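Local coordinates for protein lysozyme M1 (Streptomyces coelicolor, PDB 1JFX) that hydrolyses the beta-1,4 links between N-acetylmuramic acid and N-acetylglucosamine in bacterial peptidoglycan, acting as both a lysozyme and a diacetylmuramidase, at residues A[33-38]-A[61-66]; A[92-97]-A[131-136]; A[99-104]-A[141-146]; A[178-183]-A[200-205]. One frame throughout, in Å; residues are numbered along the deposited sequence.

Interaction 1. Residues A[33-38]-A[61-66]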
loop_
_atom_site.group_PDB
_atom_site.type_symbol
_atom_site.label_atom_id
_atom_site.label_comp_id
_atom_site.label_asym_id
_atom_site.label_seq_id
_atom_site.Cartn_x
_atom_site.Cartn_y
_atom_site.Cartn_z
ATOM N N LYS A 33 3.925 -7.160 0.449
ATOM C CA LYS A 33 3.453 -7.494 -0.885
ATOM C C LYS A 33 2.804 -8.872 -0.914
ATOM O O LYS A 33 3.358 -9.845 -0.397
ATOM C CB LYS A 33 4.595 -7.463 -1.887
ATOM C CG LYS A 33 4.117 -7.630 -3.336
ATOM C CD LYS A 33 5.230 -7.321 -4.316
ATOM C CE LYS A 33 4.736 -7.420 -5.746
ATOM N NZ LYS A 33 5.769 -6.845 -6.666
ATOM N N ALA A 34 1.627 -8.928 -1.528
ATOM C CA ALA A 34 0.890 -10.167 -1.657
ATOM C C ALA A 34 0.820 -10.648 -3.095
ATOM O O ALA A 34 1.331 -11.712 -3.427
ATOM C CB ALA A 34 -0.521 -9.994 -1.110
ATOM N N THR A 35 0.188 -9.851 -3.945
ATOM C CA THR A 35 -0.029 -10.227 -5.335
ATOM C C THR A 35 0.419 -9.148 -6.317
ATOM O O THR A 35 0.667 -8.008 -5.935
ATOM C CB THR A 35 -1.525 -10.445 -5.560
ATOM O OG1 THR A 35 -2.237 -9.343 -4.965
ATOM C CG2 THR A 35 -2.001 -11.743 -4.878
ATOM N N GLU A 36 0.520 -9.539 -7.586
ATOM C CA GLU A 36 0.864 -8.626 -8.664
ATOM C C GLU A 36 0.161 -9.130 -9.922
ATOM O O GLU A 36 0.072 -10.339 -10.168
ATOM C CB GLU A 36 2.384 -8.546 -8.894
ATOM C CG GLU A 36 2.771 -7.662 -10.084
ATOM C CD GLU A 36 4.227 -7.215 -10.070
ATOM O OE1 GLU A 36 4.978 -7.602 -9.153
ATOM O OE2 GLU A 36 4.626 -6.461 -10.982
ATOM N N GLY A 37 -0.351 -8.201 -10.710
ATOM C CA GLY A 37 -1.045 -8.591 -11.928
ATOM C C GLY A 37 -2.159 -9.594 -11.684
ATOM O O GLY A 37 -2.898 -9.505 -10.701
ATOM N N THR A 38 -2.266 -10.569 -12.581
ATOM C CA THR A 38 -3.311 -11.572 -12.489
ATOM C C THR A 38 -2.891 -12.892 -11.871
ATOM O O THR A 38 -3.753 -13.672 -11.466
ATOM C CB THR A 38 -3.860 -11.933 -13.878
ATOM O OG1 THR A 38 -2.857 -12.662 -14.599
ATOM C CG2 THR A 38 -4.214 -10.664 -14.659
ATOM N N ALA A 61 -1.698 -5.867 3.485
ATOM C CA ALA A 61 -1.131 -6.419 2.250
ATOM C C ALA A 61 -1.279 -5.430 1.103
ATOM O O ALA A 61 -2.133 -4.544 1.148
ATOM C CB ALA A 61 -1.858 -7.695 1.892
ATOM N N TYR A 62 -0.445 -5.565 0.078
ATOM C CA TYR A 62 -0.602 -4.695 -1.084
ATOM C C TYR A 62 -0.554 -5.490 -2.385
ATOM O O TYR A 62 0.050 -6.571 -2.468
ATOM C CB TYR A 62 0.425 -3.532 -1.087
ATOM C CG TYR A 62 1.872 -3.833 -1.443
ATOM C CD1 TYR A 62 2.282 -3.899 -2.778
ATOM C CD2 TYR A 62 2.850 -3.928 -0.452
ATOM C CE1 TYR A 62 3.629 -4.037 -3.114
ATOM C CE2 TYR A 62 4.207 -4.073 -0.778
ATOM C CZ TYR A 62 4.584 -4.116 -2.109
ATOM O OH TYR A 62 5.904 -4.183 -2.461
ATOM N N HIS A 63 -1.240 -4.957 -3.382
ATOM C CA HIS A 63 -1.312 -5.553 -4.710
ATOM C C HIS A 63 -0.625 -4.649 -5.708
ATOM O O HIS A 63 -0.960 -3.461 -5.782
ATOM C CB HIS A 63 -2.767 -5.688 -5.151
ATOM C CG HIS A 63 -2.925 -6.145 -6.569
ATOM N ND1 HIS A 63 -2.714 -7.450 -6.959
ATOM C CD2 HIS A 63 -3.245 -5.461 -7.695
ATOM C CE1 HIS A 63 -2.896 -7.553 -8.265
ATOM N NE2 HIS A 63 -3.219 -6.359 -8.736
ATOM N N PHE A 64 0.335 -5.191 -6.460
ATOM C CA PHE A 64 0.995 -4.393 -7.490
ATOM C C PHE A 64 0.148 -4.525 -8.763
ATOM O O PHE A 64 0.091 -5.582 -9.400
ATOM C CB PHE A 64 2.421 -4.888 -7.732
ATOM C CG PHE A 64 3.236 -3.965 -8.600
ATOM C CD1 PHE A 64 2.972 -3.855 -9.960
ATOM C CD2 PHE A 64 4.265 -3.201 -8.050
ATOM C CE1 PHE A 64 3.733 -2.987 -10.777
ATOM C CE2 PHE A 64 5.031 -2.334 -8.851
ATOM C CZ PHE A 64 4.759 -2.231 -10.217
ATOM N N ALA A 65 -0.532 -3.444 -9.119
ATOM C CA ALA A 65 -1.406 -3.444 -10.287
ATOM C C ALA A 65 -0.713 -3.548 -11.639
ATOM O O ALA A 65 0.357 -3.000 -11.834
ATOM C CB ALA A 65 -2.246 -2.170 -10.287
ATOM N N ARG A 66 -1.359 -4.245 -12.571
ATOM C CA ARG A 66 -0.894 -4.314 -13.957
ATOM C C ARG A 66 -2.208 -4.077 -14.712
ATOM O O ARG A 66 -2.847 -5.016 -15.199
ATOM C CB ARG A 66 -0.310 -5.685 -14.297
ATOM C CG ARG A 66 0.988 -6.012 -13.543
ATOM C CD ARG A 66 2.138 -5.051 -13.876
ATOM N NE ARG A 66 3.393 -5.619 -13.388
ATOM C CZ ARG A 66 4.272 -6.244 -14.160
ATOM N NH1 ARG A 66 4.038 -6.365 -15.467
ATOM N NH2 ARG A 66 5.365 -6.779 -13.627
HETATM O O HOH W 1 6.587 -3.971 -5.116
#
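Glu36 and Arg66 carry the ionic part of this contact. Arg66 grips Glu36 side-on, NE and NH2 both bonding to OE2, each at 2.8 Å. The carboxylate oxygen sits at the edge of the guanidinium, in its plane, and takes NE on its anti lone pair and NH2 from above the carboxylate plane. The other oxygen, OE1, holds Lys33 NZ at 2.7 Å, so the three side chains form one salt-bridge network. A water bonded to Tyr62 OH bonds weakly to Lys33 NZ.

Among the packing contacts, Lys33 CB lies over one face of the Tyr62 ring, a CH-pi contact 3.7 Å from the centroid. Lys33 CG, anti to the backbone N (chi1 -173°), starts an extended chain that crosses Tyr62 and brings NZ to Glu36. Glu36 runs alongside Phe64, pointing the same way.

On the other side of the sheet, Thr35 OG1 hydrogen-bonds to His63 ND1 at 2.8 Å, at the edge of the imidazole.

The backbones pair in parallel: Ala34 N bonds to Tyr62 O, Phe64 N to Thr35 O and Gly37 N to Phe64 O. Between Lys33 and Thr35 the register slips by one, a beta bulge.

Strand 58-64 continues the barrel sheet to strand 96-98, where Tyr62 touches Asp98, a predicted active-site residue. Helices 45-54 and 72-81 pack against Ala34, Thr35 and Ala61.

Interaction 2. Residues A[92-97]-A[131-136]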
loop_
_atom_site.group_PDB
_atom_site.type_symbol
_atom_site.label_atom_id
_atom_site.label_comp_id
_atom_site.label_asym_id
_atom_site.label_seq_id
_atom_site.Cartn_x
_atom_site.Cartn_y
_atom_site.Cartn_z
ATOM N N THR A 92 -4.876 -5.477 11.532
ATOM C CA THR A 92 -4.958 -5.630 10.087
ATOM C C THR A 92 -5.360 -4.338 9.403
ATOM O O THR A 92 -6.432 -3.798 9.660
ATOM C CB THR A 92 -5.970 -6.717 9.725
ATOM O OG1 THR A 92 -5.639 -7.907 10.444
ATOM C CG2 THR A 92 -5.927 -7.021 8.223
ATOM N N LEU A 93 -4.481 -3.838 8.544
ATOM C CA LEU A 93 -4.768 -2.601 7.820
ATOM C C LEU A 93 -5.558 -2.870 6.547
ATOM O O LEU A 93 -5.562 -3.987 6.029
ATOM C CB LEU A 93 -3.455 -1.912 7.431
ATOM C CG LEU A 93 -2.638 -1.318 8.583
ATOM C CD1 LEU A 93 -1.216 -0.991 8.116
ATOM C CD2 LEU A 93 -3.347 -0.082 9.124
ATOM N N PRO A 94 -6.255 -1.842 6.030
ATOM C CA PRO A 94 -7.002 -2.046 4.791
ATOM C C PRO A 94 -5.949 -2.269 3.689
ATOM O O PRO A 94 -4.839 -1.726 3.763
ATOM C CB PRO A 94 -7.768 -0.727 4.617
ATOM C CG PRO A 94 -6.931 0.282 5.371
ATOM C CD PRO A 94 -6.478 -0.494 6.582
ATOM N N GLY A 95 -6.296 -3.074 2.689
ATOM C CA GLY A 95 -5.371 -3.365 1.602
ATOM C C GLY A 95 -4.959 -2.161 0.784
ATOM O O GLY A 95 -5.637 -1.138 0.772
ATOM N N VAL A 96 -3.848 -2.318 0.074
ATOM C CA VAL A 96 -3.275 -1.266 -0.750
ATOM C C VAL A 96 -3.226 -1.598 -2.226
ATOM O O VAL A 96 -2.867 -2.710 -2.602
ATOM C CB VAL A 96 -1.828 -0.961 -0.291
ATOM C CG1 VAL A 96 -1.067 -0.153 -1.351
ATOM C CG2 VAL A 96 -1.865 -0.143 1.006
ATOM N N LEU A 97 -3.607 -0.622 -3.047
ATOM C CA LEU A 97 -3.524 -0.744 -4.499
ATOM C C LEU A 97 -2.248 0.015 -4.846
ATOM O O LEU A 97 -2.206 1.233 -4.728
ATOM C CB LEU A 97 -4.723 -0.077 -5.187
ATOM C CG LEU A 97 -4.561 0.076 -6.710
ATOM C CD1 LEU A 97 -4.423 -1.300 -7.378
ATOM C CD2 LEU A 97 -5.744 0.844 -7.291
ATOM N N THR A 131 -14.342 -6.498 1.005
ATOM C CA THR A 131 -13.843 -6.299 2.366
ATOM C C THR A 131 -14.502 -5.253 3.266
ATOM O O THR A 131 -14.205 -5.207 4.464
ATOM C CB THR A 131 -12.340 -5.899 2.313
ATOM O OG1 THR A 131 -12.244 -4.557 1.811
ATOM C CG2 THR A 131 -11.539 -6.835 1.377
ATOM N N THR A 132 -15.361 -4.419 2.681
ATOM C CA THR A 132 -16.037 -3.273 3.311
ATOM C C THR A 132 -15.083 -2.084 3.430
ATOM O O THR A 132 -15.502 -1.003 3.822
ATOM C CB THR A 132 -16.641 -3.527 4.752
ATOM O OG1 THR A 132 -15.601 -3.546 5.742
ATOM C CG2 THR A 132 -17.438 -4.829 4.788
ATOM N N ARG A 133 -13.817 -2.267 3.057
ATOM C CA ARG A 133 -12.860 -1.177 3.208
ATOM C C ARG A 133 -12.529 -0.391 1.955
ATOM O O ARG A 133 -12.570 -0.923 0.844
ATOM C CB ARG A 133 -11.529 -1.705 3.757
ATOM C CG ARG A 133 -11.605 -2.530 5.037
ATOM C CD ARG A 133 -12.281 -1.771 6.188
ATOM N NE ARG A 133 -11.744 -0.421 6.428
ATOM C CZ ARG A 133 -10.718 -0.129 7.228
ATOM N NH1 ARG A 133 -10.075 -1.087 7.891
ATOM N NH2 ARG A 133 -10.345 1.140 7.387
ATOM N N ASP A 134 -12.195 0.886 2.163
ATOM C CA ASP A 134 -11.737 1.773 1.083
ATOM C C ASP A 134 -10.253 1.430 0.868
ATOM O O ASP A 134 -9.434 1.564 1.782
ATOM C CB ASP A 134 -11.842 3.247 1.490
ATOM C CG ASP A 134 -13.267 3.757 1.499
ATOM O OD1 ASP A 134 -14.078 3.280 0.681
ATOM O OD2 ASP A 134 -13.581 4.661 2.312
ATOM N N VAL A 135 -9.905 0.996 -0.336
ATOM C CA VAL A 135 -8.533 0.626 -0.627
ATOM C C VAL A 135 -7.604 1.840 -0.519
ATOM O O VAL A 135 -7.978 2.957 -0.883
ATOM C CB VAL A 135 -8.425 -0.000 -2.041
ATOM C CG1 VAL A 135 -8.672 1.068 -3.110
ATOM C CG2 VAL A 135 -7.049 -0.667 -2.218
ATOM N N VAL A 136 -6.409 1.619 0.023
ATOM C CA VAL A 136 -5.412 2.680 0.142
ATOM C C VAL A 136 -4.661 2.718 -1.191
ATOM O O VAL A 136 -4.264 1.680 -1.707
ATOM C CB VAL A 136 -4.425 2.356 1.284
ATOM C CG1 VAL A 136 -3.268 3.351 1.295
ATOM C CG2 VAL A 136 -5.177 2.379 2.610
#
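The guanidinium of Arg133 is the flat group here, and Pro94 lies over one of its faces, CB standing 3.9 Å above the plane and over its centre. Pro94 CD and CG come near NH1 and NH2, so the pyrrolidine ring packs along the CZ, NH1 and NH2 part of the group. Arg133 gets there by folding back on itself, with bends at both chi2 (-57°) and chi3 (-50°). NH1 and NH2 are hydrogen-bonded outside the segments, NH2 to the backbone O of Leu212 in helix 206-214.

Further along, the chains meet in a single parallel bridge, Val96 with Val136. Val136 N donates to Gly95 O at 3.0 Å, and Leu97 N donates to Val136 O at 2.7 Å, nearly in line with the carbonyl bond. Val136 is thus held through both its N and its O, straddling Val96, whose CA also points its hydrogen at Val136 O.

Side chains fill in around this pairing. Val96 CG2 packs on Val136 CB at 3.6 Å, on the same face of the sheet, and Val136 CG2 reaches Pro94 CG. Val135 CG2, anti to its backbone N, meets Leu97 CB at 3.8 Å and rests against Gly95 O.

Helix 113-131 returns the chain from strand 96-98 to strand 136-139, a beta-alpha-beta crossover of the barrel. Apart from the two backbone bonds the contact is apolar, and the charged group that packs across it, Arg133, is buried. Arg133 pays for its burial by pairing NH1 and NH2 with partners beyond these segments while giving Pro94 a flat face to pack on.

Interaction 3. Residues A[99-104]-A[141-146]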
loop_
_atom_site.group_PDB
_atom_site.type_symbol
_atom_site.label_atom_id
_atom_site.label_comp_id
_atom_site.label_asym_id
_atom_site.label_seq_id
_atom_site.Cartn_x
_atom_site.Cartn_y
_atom_site.Cartn_z
ATOM N N ILE A 99 -0.270 1.252 -7.562
ATOM C CA ILE A 99 -0.433 1.524 -8.980
ATOM C C ILE A 99 0.611 2.596 -9.310
ATOM O O ILE A 99 0.541 3.732 -8.846
ATOM C CB ILE A 99 -1.921 1.923 -9.261
ATOM C CG1 ILE A 99 -2.163 1.971 -10.766
ATOM C CG2 ILE A 99 -2.302 3.197 -8.489
ATOM C CD1 ILE A 99 -3.647 1.963 -11.144
ATOM N N GLU A 100 1.582 2.201 -10.131
ATOM C CA GLU A 100 2.727 3.057 -10.424
ATOM C C GLU A 100 3.320 2.779 -11.811
ATOM O O GLU A 100 2.801 1.952 -12.543
ATOM C CB GLU A 100 3.786 2.769 -9.350
ATOM C CG GLU A 100 4.325 1.330 -9.397
ATOM C CD GLU A 100 5.425 1.083 -8.374
ATOM O OE1 GLU A 100 5.116 0.763 -7.206
ATOM O OE2 GLU A 100 6.607 1.234 -8.728
ATOM N N HIS A 101 4.412 3.469 -12.147
ATOM C CA HIS A 101 5.061 3.306 -13.456
ATOM C C HIS A 101 5.171 1.844 -13.887
ATOM O O HIS A 101 5.725 1.007 -13.171
ATOM C CB HIS A 101 6.483 3.889 -13.458
ATOM C CG HIS A 101 6.547 5.381 -13.555
ATOM N ND1 HIS A 101 6.039 6.215 -12.581
ATOM C CD2 HIS A 101 7.120 6.189 -14.481
ATOM C CE1 HIS A 101 6.307 7.470 -12.898
ATOM N NE2 HIS A 101 6.962 7.481 -14.046
ATOM N N ASN A 102 4.666 1.559 -15.082
ATOM C CA ASN A 102 4.717 0.216 -15.648
ATOM C C ASN A 102 6.187 -0.206 -15.729
ATOM O O ASN A 102 7.021 0.519 -16.258
ATOM C CB ASN A 102 4.089 0.250 -17.052
ATOM C CG ASN A 102 3.893 -1.132 -17.660
ATOM O OD1 ASN A 102 4.316 -2.148 -17.101
ATOM N ND2 ASN A 102 3.253 -1.172 -18.824
ATOM N N PRO A 103 6.528 -1.376 -15.177
ATOM C CA PRO A 103 7.921 -1.824 -15.241
ATOM C C PRO A 103 8.240 -2.483 -16.590
ATOM O O PRO A 103 9.398 -2.734 -16.903
ATOM C CB PRO A 103 8.018 -2.815 -14.076
ATOM C CG PRO A 103 6.630 -3.414 -14.029
ATOM C CD PRO A 103 5.733 -2.204 -14.245
ATOM N N SER A 104 7.215 -2.761 -17.392
ATOM C CA SER A 104 7.449 -3.427 -18.673
ATOM C C SER A 104 6.482 -3.014 -19.772
ATOM O O SER A 104 5.723 -3.830 -20.291
ATOM C CB SER A 104 7.379 -4.936 -18.486
ATOM O OG SER A 104 6.187 -5.292 -17.816
ATOM N N ALA A 141 3.346 11.063 -7.161
ATOM C CA ALA A 141 2.592 12.191 -7.668
ATOM C C ALA A 141 2.685 12.219 -9.202
ATOM O O ALA A 141 1.694 12.465 -9.876
ATOM C CB ALA A 141 3.151 13.497 -7.094
ATOM N N SER A 142 3.879 11.963 -9.736
ATOM C CA SER A 142 4.097 11.975 -11.186
ATOM C C SER A 142 3.181 11.008 -11.903
ATOM O O SER A 142 2.540 11.354 -12.900
ATOM C CB SER A 142 5.545 11.585 -11.528
ATOM O OG SER A 142 6.418 12.659 -11.242
ATOM N N TRP A 143 3.132 9.778 -11.409
ATOM C CA TRP A 143 2.297 8.787 -12.056
ATOM C C TRP A 143 0.825 9.174 -11.933
ATOM O O TRP A 143 0.079 9.112 -12.908
ATOM C CB TRP A 143 2.524 7.403 -11.453
ATOM C CG TRP A 143 1.901 6.321 -12.268
ATOM C CD1 TRP A 143 2.504 5.594 -13.266
ATOM C CD2 TRP A 143 0.535 5.898 -12.234
ATOM N NE1 TRP A 143 1.587 4.750 -13.856
ATOM C CE2 TRP A 143 0.373 4.919 -13.243
ATOM C CE3 TRP A 143 -0.574 6.258 -11.458
ATOM C CZ2 TRP A 143 -0.857 4.299 -13.498
ATOM C CZ3 TRP A 143 -1.805 5.639 -11.714
ATOM C CH2 TRP A 143 -1.926 4.671 -12.733
ATOM N N TRP A 144 0.396 9.563 -10.736
ATOM C CA TRP A 144 -1.001 9.942 -10.572
ATOM C C TRP A 144 -1.410 11.060 -11.528
ATOM O O TRP A 144 -2.404 10.958 -12.267
ATOM C CB TRP A 144 -1.285 10.404 -9.139
ATOM C CG TRP A 144 -2.745 10.631 -8.920
ATOM C CD1 TRP A 144 -3.416 11.831 -8.931
ATOM C CD2 TRP A 144 -3.737 9.618 -8.752
ATOM N NE1 TRP A 144 -4.768 11.614 -8.783
ATOM C CE2 TRP A 144 -4.990 10.264 -8.671
ATOM C CE3 TRP A 144 -3.690 8.214 -8.665
ATOM C CZ2 TRP A 144 -6.190 9.555 -8.505
ATOM C CZ3 TRP A 144 -4.883 7.513 -8.497
ATOM C CH2 TRP A 144 -6.113 8.186 -8.418
ATOM N N ASN A 145 -0.637 12.134 -11.530
ATOM C CA ASN A 145 -0.994 13.246 -12.385
ATOM C C ASN A 145 -0.944 12.890 -13.867
ATOM O O ASN A 145 -1.869 13.204 -14.624
ATOM C CB ASN A 145 -0.121 14.456 -12.042
ATOM C CG ASN A 145 -0.512 15.080 -10.701
ATOM O OD1 ASN A 145 -1.678 15.004 -10.287
ATOM N ND2 ASN A 145 0.450 15.703 -10.024
ATOM N N THR A 146 0.105 12.198 -14.279
ATOM C CA THR A 146 0.222 11.815 -15.671
ATOM C C THR A 146 -0.822 10.820 -16.152
ATOM O O THR A 146 -1.531 11.078 -17.138
ATOM C CB THR A 146 1.617 11.245 -15.949
ATOM O OG1 THR A 146 2.567 12.304 -15.829
ATOM C CG2 THR A 146 1.698 10.622 -17.343
#
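Trp143 lays one face of its indole against the backbone of Ile99 and Glu100, and the rest of the contact is arranged around that plane. Glu100 CA stands 3.7 Å above the ring and Ile99 O 3.8 Å above it, both displaced toward the rim. CG of Trp143 is anti to its backbone N (chi1 -168°), which swings the indole off the helix and over the loop.

The side chain of Ile99 crosses the indole at about a right angle and meets its far end, CG1 touching CH2 at 3.3 Å and CD1 lying next to the same atom. Toward the pyrrole end the neighbour is His101. The two side chains slide past each other in opposite directions, the imidazole and the five-membered ring having centroids 5.3 Å apart and planes at 55°. Here His101 ND1 approaches Trp143 CD1 at 3.7 Å, while Ser142 CB lies at the edge of the imidazole.

The indole N-H is spoken for by Met107 O, a bond that probably helps to fix the ring's rotation. Glu100 O comes close to NE1, but at an angle too poor for a bond; this carbonyl accepts from Tyr109 OH instead. The side chain of Glu100 starts away from the helix, and its OE1 comes close to Asp98 OD1, both predicted active-site residues.

The loop 99-104 follows strand 96-98 at the C-terminal end of the barrel strands, where catalytic groups of TIM-barrel enzymes gather. Helix 141-148, just beyond strand 136-139, backs it through Trp143. Helix 113-131 packs against both, Met116 touching Ile99 and Trp143.

Interaction 4. Residues A[178-183]-A[200-205]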
loop_
_atom_site.group_PDB
_atom_site.type_symbol
_atom_site.label_atom_id
_atom_site.label_comp_id
_atom_site.label_asym_id
_atom_site.label_seq_id
_atom_site.Cartn_x
_atom_site.Cartn_y
_atom_site.Cartn_z
ATOM N N THR A 178 -4.890 15.081 1.583
ATOM C CA THR A 178 -3.709 14.987 2.427
ATOM C C THR A 178 -3.127 13.598 2.195
ATOM O O THR A 178 -3.676 12.818 1.409
ATOM C CB THR A 178 -4.072 15.121 3.942
ATOM O OG1 THR A 178 -2.873 15.224 4.710
ATOM C CG2 THR A 178 -4.878 13.913 4.431
ATOM N N TRP A 179 -2.012 13.294 2.849
ATOM C CA TRP A 179 -1.450 11.957 2.723
ATOM C C TRP A 179 -1.721 11.225 4.030
ATOM O O TRP A 179 -1.784 11.843 5.094
ATOM C CB TRP A 179 0.063 11.999 2.455
ATOM C CG TRP A 179 0.863 12.746 3.475
ATOM C CD1 TRP A 179 1.121 14.083 3.490
ATOM C CD2 TRP A 179 1.551 12.188 4.607
ATOM N NE1 TRP A 179 1.929 14.399 4.556
ATOM C CE2 TRP A 179 2.211 13.256 5.259
ATOM C CE3 TRP A 179 1.675 10.890 5.129
ATOM C CZ2 TRP A 179 2.986 13.070 6.404
ATOM C CZ3 TRP A 179 2.447 10.706 6.269
ATOM C CH2 TRP A 179 3.090 11.787 6.893
ATOM N N THR A 180 -1.895 9.905 3.936
ATOM C CA THR A 180 -2.136 9.059 5.100
ATOM C C THR A 180 -0.838 8.316 5.445
ATOM O O THR A 180 -0.456 8.241 6.610
ATOM C CB THR A 180 -3.292 8.078 4.816
ATOM O OG1 THR A 180 -4.504 8.832 4.658
ATOM C CG2 THR A 180 -3.472 7.089 5.976
ATOM N N PHE A 181 -0.169 7.772 4.432
ATOM C CA PHE A 181 1.131 7.116 4.626
ATOM C C PHE A 181 2.086 7.796 3.661
ATOM O O PHE A 181 1.666 8.308 2.617
ATOM C CB PHE A 181 1.076 5.621 4.290
ATOM C CG PHE A 181 0.274 4.812 5.263
ATOM C CD1 PHE A 181 0.815 4.449 6.494
ATOM C CD2 PHE A 181 -1.007 4.398 4.943
ATOM C CE1 PHE A 181 0.090 3.680 7.389
ATOM C CE2 PHE A 181 -1.747 3.620 5.840
ATOM C CZ PHE A 181 -1.204 3.263 7.055
ATOM N N TRP A 182 3.372 7.801 4.000
ATOM C CA TRP A 182 4.366 8.410 3.130
ATOM C C TRP A 182 5.638 7.568 3.145
ATOM O O TRP A 182 6.253 7.366 4.193
ATOM C CB TRP A 182 4.645 9.847 3.590
ATOM C CG TRP A 182 5.891 10.493 3.042
ATOM C CD1 TRP A 182 6.471 10.297 1.813
ATOM C CD2 TRP A 182 6.710 11.449 3.726
ATOM N NE1 TRP A 182 7.607 11.081 1.702
ATOM C CE2 TRP A 182 7.770 11.793 2.862
ATOM C CE3 TRP A 182 6.646 12.045 4.993
ATOM C CZ2 TRP A 182 8.765 12.708 3.227
ATOM C CZ3 TRP A 182 7.632 12.954 5.355
ATOM C CH2 TRP A 182 8.680 13.271 4.472
ATOM N N GLN A 183 6.003 7.046 1.976
ATOM C CA GLN A 183 7.225 6.250 1.847
ATOM C C GLN A 183 8.313 7.278 1.543
ATOM O O GLN A 183 8.350 7.835 0.443
ATOM C CB GLN A 183 7.095 5.267 0.689
ATOM C CG GLN A 183 8.194 4.209 0.643
ATOM C CD GLN A 183 8.029 3.352 -0.583
ATOM O OE1 GLN A 183 8.225 3.830 -1.704
ATOM N NE2 GLN A 183 7.629 2.092 -0.391
ATOM N N ASN A 200 8.315 4.102 6.027
ATOM C CA ASN A 200 7.096 4.898 5.913
ATOM C C ASN A 200 6.746 5.611 7.194
ATOM O O ASN A 200 7.074 5.146 8.297
ATOM C CB ASN A 200 5.927 3.980 5.584
ATOM C CG ASN A 200 6.139 3.240 4.303
ATOM O OD1 ASN A 200 6.081 3.829 3.229
ATOM N ND2 ASN A 200 6.424 1.945 4.401
ATOM N N LYS A 201 6.060 6.740 7.033
ATOM C CA LYS A 201 5.558 7.512 8.161
ATOM C C LYS A 201 4.024 7.500 8.022
ATOM O O LYS A 201 3.493 7.473 6.902
ATOM C CB LYS A 201 6.070 8.957 8.077
ATOM C CG LYS A 201 5.586 9.853 9.203
ATOM C CD LYS A 201 6.292 11.201 9.135
ATOM C CE LYS A 201 5.629 12.246 10.021
ATOM N NZ LYS A 201 5.706 11.924 11.481
ATOM N N PHE A 202 3.319 7.475 9.155
ATOM C CA PHE A 202 1.852 7.520 9.156
ATOM C C PHE A 202 1.470 8.926 9.615
ATOM O O PHE A 202 2.034 9.432 10.587
ATOM C CB PHE A 202 1.275 6.478 10.122
ATOM C CG PHE A 202 -0.200 6.645 10.389
ATOM C CD1 PHE A 202 -1.149 6.289 9.425
ATOM C CD2 PHE A 202 -0.640 7.164 11.608
ATOM C CE1 PHE A 202 -2.527 6.446 9.672
ATOM C CE2 PHE A 202 -2.015 7.326 11.866
ATOM C CZ PHE A 202 -2.957 6.965 10.893
ATOM N N ASN A 203 0.514 9.549 8.930
ATOM C CA ASN A 203 0.121 10.916 9.265
ATOM C C ASN A 203 -0.927 10.934 10.369
ATOM O O ASN A 203 -2.113 11.154 10.117
ATOM C CB ASN A 203 -0.410 11.618 8.011
ATOM C CG ASN A 203 -0.384 13.134 8.129
ATOM O OD1 ASN A 203 0.012 13.679 9.158
ATOM N ND2 ASN A 203 -0.802 13.819 7.072
ATOM N N GLY A 204 -0.481 10.710 11.599
ATOM C CA GLY A 204 -1.414 10.697 12.711
ATOM C C GLY A 204 -0.892 9.939 13.914
ATOM O O GLY A 204 0.202 9.377 13.897
ATOM N N SER A 205 -1.694 9.937 14.969
ATOM C CA SER A 205 -1.355 9.286 16.223
ATOM C C SER A 205 -1.455 7.770 16.173
ATOM O O SER A 205 -2.005 7.201 15.235
ATOM C CB SER A 205 -2.309 9.761 17.311
ATOM O OG SER A 205 -3.632 9.306 17.045
#
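Asn203 and Trp179 stack, the side-chain amide lying 17° from parallel to the indole. Asn203 CG, anti to the backbone N (chi1 -160°), brings the amide flat over the ring. Asn203 CB sits over the six-membered ring, a CH-pi contact 3.6 Å from its centroid, and ND2 over the middle of the indole. That same ND2 donates to Trp179 O at 3.0 Å, with the oxygen in the amide plane of Asn203. Trp182 CB lies against the opposite face of the indole, toward the rim, and Lys201 CG nears CH2.

Phe181 and Phe202 share a face of the sheet with Gln183 and Asn200, opposite Trp182 and Lys201, and meet CE1 to CD1 at 3.5 Å, their rings inclined at 53°.

Backbone bonds set this spacing. Asn203 N donates to Thr180 O at 2.8 Å, and Trp182 and Lys201 exchange two bonds as an antiparallel hydrogen-bonded pair. Gln183 and Asn200 form the next, non-hydrogen-bonded pair, with Asn200 OD1 3.1 Å from Gln183 CB.

Farther out, Gln183 NE2 and Asn200 ND2 both donate to Asp9 OD2 and so probably help to position this predicted active-site carboxylate. Trp161 NE1 holds Asn200 OD1, while Tyr138 and Trp165 hold Gln183 OE1.

Strand 196-202 runs antiparallel to both its neighbours, 181-185 and 6-10, while 160-163 flanks 181-185 in parallel. Helix 206-214 packs on Phe181 and Phe202 through Leu212 and Leu209.

Interactions 1, 2 and 4 all join neighbouring strands of one curled sheet, the barrel of this glycosyl hydrolase family 25 domain. Interactions 1 and 2, centres 13 Å apart, share a strand boundary: 58-64 pairs with 96-98, Val96 bonding to Ala61 and His63. The centres of interactions 1 and 4 lie about 21 Å apart, on opposite sides of the chain's centre. Interaction 3 alternates with interaction 2 along the chain and continues both its strands, while Phe64 and Arg66 of interaction 1 touch its loop. Interaction 4 comes last. Interactions 1, 3 and 4 each reach a predicted active-site residue, with interaction 2 in the sheet beside them: interaction 3 contains Glu100, interaction 1 borders Asp98, and Gln183 and Asn200 of interaction 4 hydrogen-bond to Asp9.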